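Long-range contacts in acetylene hydratase Ahy (Pelobacter acetylenicus, PDB 2E7Z), which catalyses the hydration of acetylene to acetaldehyde, using a tungsten-bis(molybdopterin guanine dinucleotide) cofactor together with a [4Fe-4S] cluster: residues S329-I334 / N518-P523; S68-Q73 / A447-Y452. All coordinates share one frame; numbering follows the deposited sequence.

Contact 1 of 2, residues S329-I334 / N518-P523; sequences SDLVPI and NYRISP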
# COMPACT_ATOMS: atom_id res chain seq x y z
N SER A 329 14.87 -6.14 -16.32
CA SER A 329 16.03 -6.72 -16.99
C SER A 329 16.95 -5.70 -17.64
O SER A 329 18.12 -6.00 -17.87
CB SER A 329 15.58 -7.75 -18.06
OG SER A 329 14.79 -7.10 -19.05
N ASP A 330 16.46 -4.49 -17.91
CA ASP A 330 17.24 -3.48 -18.66
C ASP A 330 18.00 -2.53 -17.72
O ASP A 330 18.81 -1.74 -18.20
CB ASP A 330 16.31 -2.56 -19.48
CG ASP A 330 15.66 -3.23 -20.68
OD1 ASP A 330 16.15 -4.28 -21.18
OD2 ASP A 330 14.64 -2.64 -21.14
N LEU A 331 17.73 -2.58 -16.41
CA LEU A 331 18.11 -1.51 -15.48
C LEU A 331 18.97 -2.03 -14.33
O LEU A 331 18.94 -3.23 -14.01
CB LEU A 331 16.84 -0.85 -14.90
CG LEU A 331 15.75 -0.43 -15.88
CD1 LEU A 331 14.53 0.11 -15.11
CD2 LEU A 331 16.33 0.62 -16.85
N VAL A 332 19.74 -1.14 -13.70
CA VAL A 332 20.43 -1.51 -12.46
C VAL A 332 19.38 -1.71 -11.38
O VAL A 332 18.59 -0.81 -11.12
CB VAL A 332 21.43 -0.43 -12.01
CG1 VAL A 332 22.09 -0.84 -10.70
CG2 VAL A 332 22.48 -0.22 -13.11
N PRO A 333 19.30 -2.90 -10.77
CA PRO A 333 18.23 -3.12 -9.77
C PRO A 333 18.26 -2.12 -8.61
O PRO A 333 19.32 -1.82 -8.04
CB PRO A 333 18.47 -4.57 -9.29
CG PRO A 333 19.15 -5.20 -10.46
CD PRO A 333 20.10 -4.12 -10.98
N ILE A 334 17.08 -1.64 -8.25
CA ILE A 334 16.94 -0.81 -7.05
C ILE A 334 17.50 -1.60 -5.85
O ILE A 334 18.16 -1.03 -4.98
CB ILE A 334 15.48 -0.46 -6.84
CG1 ILE A 334 15.05 0.59 -7.89
CG2 ILE A 334 15.20 0.03 -5.42
CD1 ILE A 334 13.54 0.88 -7.93
N ASN A 518 20.41 8.37 -14.83
CA ASN A 518 21.25 7.83 -15.89
C ASN A 518 21.95 6.58 -15.44
O ASN A 518 22.20 5.69 -16.26
CB ASN A 518 22.24 8.90 -16.37
CG ASN A 518 21.59 9.90 -17.28
OD1 ASN A 518 20.64 9.57 -17.97
ND2 ASN A 518 22.10 11.12 -17.29
N TYR A 519 22.25 6.48 -14.15
CA TYR A 519 22.81 5.23 -13.61
C TYR A 519 21.79 4.08 -13.64
O TYR A 519 22.09 2.97 -14.07
CB TYR A 519 23.36 5.44 -12.19
CG TYR A 519 23.94 4.15 -11.60
CD1 TYR A 519 25.06 3.54 -12.15
CD2 TYR A 519 23.33 3.54 -10.50
CE1 TYR A 519 25.55 2.35 -11.62
CE2 TYR A 519 23.82 2.36 -9.96
CZ TYR A 519 24.93 1.78 -10.52
OH TYR A 519 25.41 0.60 -9.99
N ARG A 520 20.55 4.36 -13.20
CA ARG A 520 19.50 3.36 -13.24
C ARG A 520 19.35 2.76 -14.65
O ARG A 520 19.21 1.55 -14.80
CB ARG A 520 18.20 4.00 -12.74
CG ARG A 520 16.93 3.18 -12.83
CD ARG A 520 16.86 2.08 -11.75
NE ARG A 520 15.47 1.59 -11.69
CZ ARG A 520 15.07 0.32 -11.56
NH1 ARG A 520 15.92 -0.72 -11.51
NH2 ARG A 520 13.77 0.08 -11.55
N ILE A 521 19.39 3.62 -15.69
CA ILE A 521 19.25 3.14 -17.06
C ILE A 521 20.55 2.81 -17.77
O ILE A 521 20.54 2.48 -18.96
CB ILE A 521 18.40 4.13 -17.92
CG1 ILE A 521 19.15 5.45 -18.11
CG2 ILE A 521 17.04 4.31 -17.28
CD1 ILE A 521 18.43 6.49 -18.99
N SER A 522 21.67 2.88 -17.04
CA SER A 522 22.97 2.74 -17.68
C SER A 522 23.15 1.45 -18.52
O SER A 522 23.82 1.52 -19.56
CB SER A 522 24.10 2.96 -16.67
OG SER A 522 24.02 2.02 -15.61
N PRO A 523 22.56 0.30 -18.12
CA PRO A 523 22.81 -0.90 -18.96
C PRO A 523 22.24 -0.77 -20.39
O PRO A 523 22.68 -1.50 -21.28
CB PRO A 523 22.12 -2.02 -18.18
CG PRO A 523 22.02 -1.51 -16.78
CD PRO A 523 21.74 -0.04 -16.95
O HOH W 1 16.51 -3.59 -12.45
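Val332 N donates to Arg520 O over 3.0 Å, so the extended backbone at Leu331 and Val332 is joined to the last turn of helix 513-520. The same two residues bond a second time in the reverse sense: Arg520 NH1 reaches Val332 O at 2.7 Å, with an N-H...O angle of 155°. That oxygen lies close to the guanidinium plane, while NH1 stands above the plane of the carbonyl. A bend at chi2 (75°) swings CD of Arg520 toward Val332 O. The guanidinium is then clamped between aliphatic groups, Leu331 CD1 over the centre of one face, 3.6 Å from CZ of Arg520, and Ile334 CG1 over the opposite face. A water accepts weakly from Arg520 NH1 and donates to Leu331 O. The loop that leads from strand 322-324 into helix 334-337, whose N-cap position Pro333 occupies, thus docks on the C-terminal end of another helix. Glu470 accepts from Ile334 N and forms a long, weak ion pair with Arg520. Val332 CG2 makes a CH-pi contact with Tyr519, 4.2 Å from the ring centroid and 17° off its normal. Val332 CG1 meets Tyr519 CE2 at 3.7 Å. Tyr519 O accepts from both Ser522 N and Ser522 OG, the hydroxyl at 2.6 Å. Beyond this turn, Pro523 CB comes to 3.3 Å from Asp330 O.

Contact 2 of 2, residues S68-Q73 / A447-Y452; sequences SKRGEQ and AQLADY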
# COMPACT_ATOMS: atom_id res chain seq x y z
N SER A 68 8.69 26.02 21.54
CA SER A 68 9.34 25.43 22.70
C SER A 68 8.76 24.04 23.02
O SER A 68 9.20 23.40 23.98
CB SER A 68 9.20 26.34 23.92
OG SER A 68 7.84 26.59 24.17
N LYS A 69 7.77 23.60 22.26
CA LYS A 69 7.20 22.26 22.46
C LYS A 69 6.87 21.64 21.10
O LYS A 69 6.34 22.32 20.22
CB LYS A 69 5.96 22.31 23.36
CG LYS A 69 5.46 20.91 23.80
CD LYS A 69 4.28 21.02 24.74
CE LYS A 69 3.74 19.65 25.13
NZ LYS A 69 2.65 19.80 26.14
N ARG A 70 7.14 20.34 20.93
CA ARG A 70 6.78 19.71 19.68
C ARG A 70 5.27 19.81 19.47
O ARG A 70 4.51 19.60 20.41
CB ARG A 70 7.22 18.24 19.69
CG ARG A 70 6.92 17.55 18.38
CD ARG A 70 7.50 16.15 18.31
NE ARG A 70 8.93 16.12 18.62
CZ ARG A 70 9.90 16.54 17.81
NH1 ARG A 70 9.61 17.05 16.62
NH2 ARG A 70 11.19 16.39 18.18
N GLY A 71 4.88 20.13 18.24
CA GLY A 71 3.46 20.40 17.90
C GLY A 71 3.02 21.85 17.98
O GLY A 71 1.95 22.16 17.49
N GLU A 72 3.84 22.69 18.59
CA GLU A 72 3.53 24.14 18.59
C GLU A 72 3.76 24.72 17.21
O GLU A 72 4.83 24.49 16.61
CB GLU A 72 4.41 24.85 19.60
CG GLU A 72 4.18 26.37 19.66
CD GLU A 72 5.18 27.06 20.57
OE1 GLU A 72 5.85 26.38 21.39
OE2 GLU A 72 5.29 28.30 20.48
N GLN A 73 2.78 25.46 16.69
CA GLN A 73 2.88 25.94 15.32
C GLN A 73 3.62 27.28 15.26
O GLN A 73 3.01 28.35 15.08
CB GLN A 73 1.49 26.02 14.69
CG GLN A 73 0.81 24.64 14.67
CD GLN A 73 1.66 23.59 13.96
OE1 GLN A 73 1.89 23.68 12.76
NE2 GLN A 73 2.16 22.59 14.72
N ALA A 447 3.57 16.75 9.57
CA ALA A 447 4.51 17.86 9.45
C ALA A 447 4.38 18.82 10.64
O ALA A 447 5.36 19.40 11.11
CB ALA A 447 4.28 18.60 8.14
N GLN A 448 3.16 18.91 11.17
CA GLN A 448 2.91 19.81 12.30
C GLN A 448 3.69 19.43 13.54
O GLN A 448 3.93 20.22 14.45
CB GLN A 448 1.44 19.79 12.61
CG GLN A 448 0.69 20.64 11.57
CD GLN A 448 -0.81 20.60 11.74
OE1 GLN A 448 -1.32 20.53 12.86
NE2 GLN A 448 -1.54 20.65 10.61
N LEU A 449 4.10 18.15 13.57
CA LEU A 449 4.86 17.54 14.67
C LEU A 449 6.35 17.52 14.41
O LEU A 449 7.12 16.96 15.21
CB LEU A 449 4.32 16.13 14.95
CG LEU A 449 2.93 16.12 15.61
CD1 LEU A 449 2.13 14.85 15.33
CD2 LEU A 449 3.02 16.38 17.10
N ALA A 450 6.79 18.15 13.32
CA ALA A 450 8.18 18.07 12.93
C ALA A 450 9.05 19.16 13.55
O ALA A 450 8.55 20.20 13.96
CB ALA A 450 8.31 18.06 11.43
N ASP A 451 10.37 18.90 13.58
CA ASP A 451 11.37 19.96 13.82
C ASP A 451 11.64 20.73 12.53
O ASP A 451 11.93 21.94 12.56
CB ASP A 451 12.66 19.37 14.36
CG ASP A 451 12.45 18.75 15.71
OD1 ASP A 451 12.39 19.49 16.72
OD2 ASP A 451 12.33 17.52 15.78
N TYR A 452 11.58 20.04 11.40
CA TYR A 452 11.86 20.61 10.08
C TYR A 452 10.89 20.06 9.08
O TYR A 452 10.69 18.81 9.03
CB TYR A 452 13.30 20.28 9.59
CG TYR A 452 14.37 20.75 10.54
CD1 TYR A 452 14.79 19.95 11.59
CD2 TYR A 452 14.92 22.04 10.40
CE1 TYR A 452 15.74 20.37 12.50
CE2 TYR A 452 15.85 22.51 11.32
CZ TYR A 452 16.24 21.67 12.37
OH TYR A 452 17.16 22.12 13.28
O HOH W 2 6.32 20.43 15.80
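Arg70 meets Asp451 in a salt bridge concentrated on one oxygen: NH1 and NH2 of Arg70 each lie 2.9 Å from Asp451 OD2, which sits in the guanidinium plane. The guanidinium and carboxylate planes stand 87° apart. NH2 uses the syn lone pair of OD2, whereas NH1 meets the same oxygen from above the carboxylate plane. Val436 N also donates to OD2, and Gln433 O takes a further bond from Arg70 NH2. The Arg70 chain runs extended to CD, carrying CG and CD past Leu449 O, and turns at chi3 (-52°), which sets NE.

Among the hydrogen bonds to uncharged acceptors, Arg70 NH1 also donates to Leu449 O at 2.9 Å, this oxygen too lying near the guanidinium plane. An alanine in place of Arg70 would probably leave Asp451 without its cationic mate and Leu449 O without this donor. Gln73 NE2 spans the two segments, reaching Gln448 O at 3.0 Å and Gly71 O at 2.8 Å, both acceptors close to its amide plane. A water bridges the segments, accepting from Gly71 N and donating to Gln448 O and Ala450 O.

Non-polar and C-H...O contacts gather at Gly71, whose CA makes a C-H...O contact of 3.5 Å with Gln448 O and lies 4.1 Å from Leu449 CD2. Its backbone angles would jam a side chain against Arg70 O, which calls for glycine.

Gly71 is the third residue of a type II beta turn, Lys69 to Glu72, in the loop of the beta hairpin formed by strands 63-65 and 75-77. This hairpin forms one edge of a seven-stranded mixed sheet, and its loop docks on the connection between the neighbouring parallel strands 435-440 and 452-455.

Along the chain the segments alternate, 68-73, 329-334, 447-452 and then 518-523, so the two contacts interlock in sequence although their centres lie 39 Å apart and their nearest atoms about 24 Å. Contact 2 joins connections within the seven-stranded mixed sheet; contact 1 joins a loop to the end of helix 513-520. Both come near cofactor-binding residues that follow strands of that same sheet. The side chain of Ile334 in contact 1 is about 7 Å from that of Glu109, after strand 103-107, and the side chain of Leu449 in contact 2 is about 8 Å from that of Asn415, after strand 408-412. Within this monomer each joins distant sequence at well-separated, outlying places.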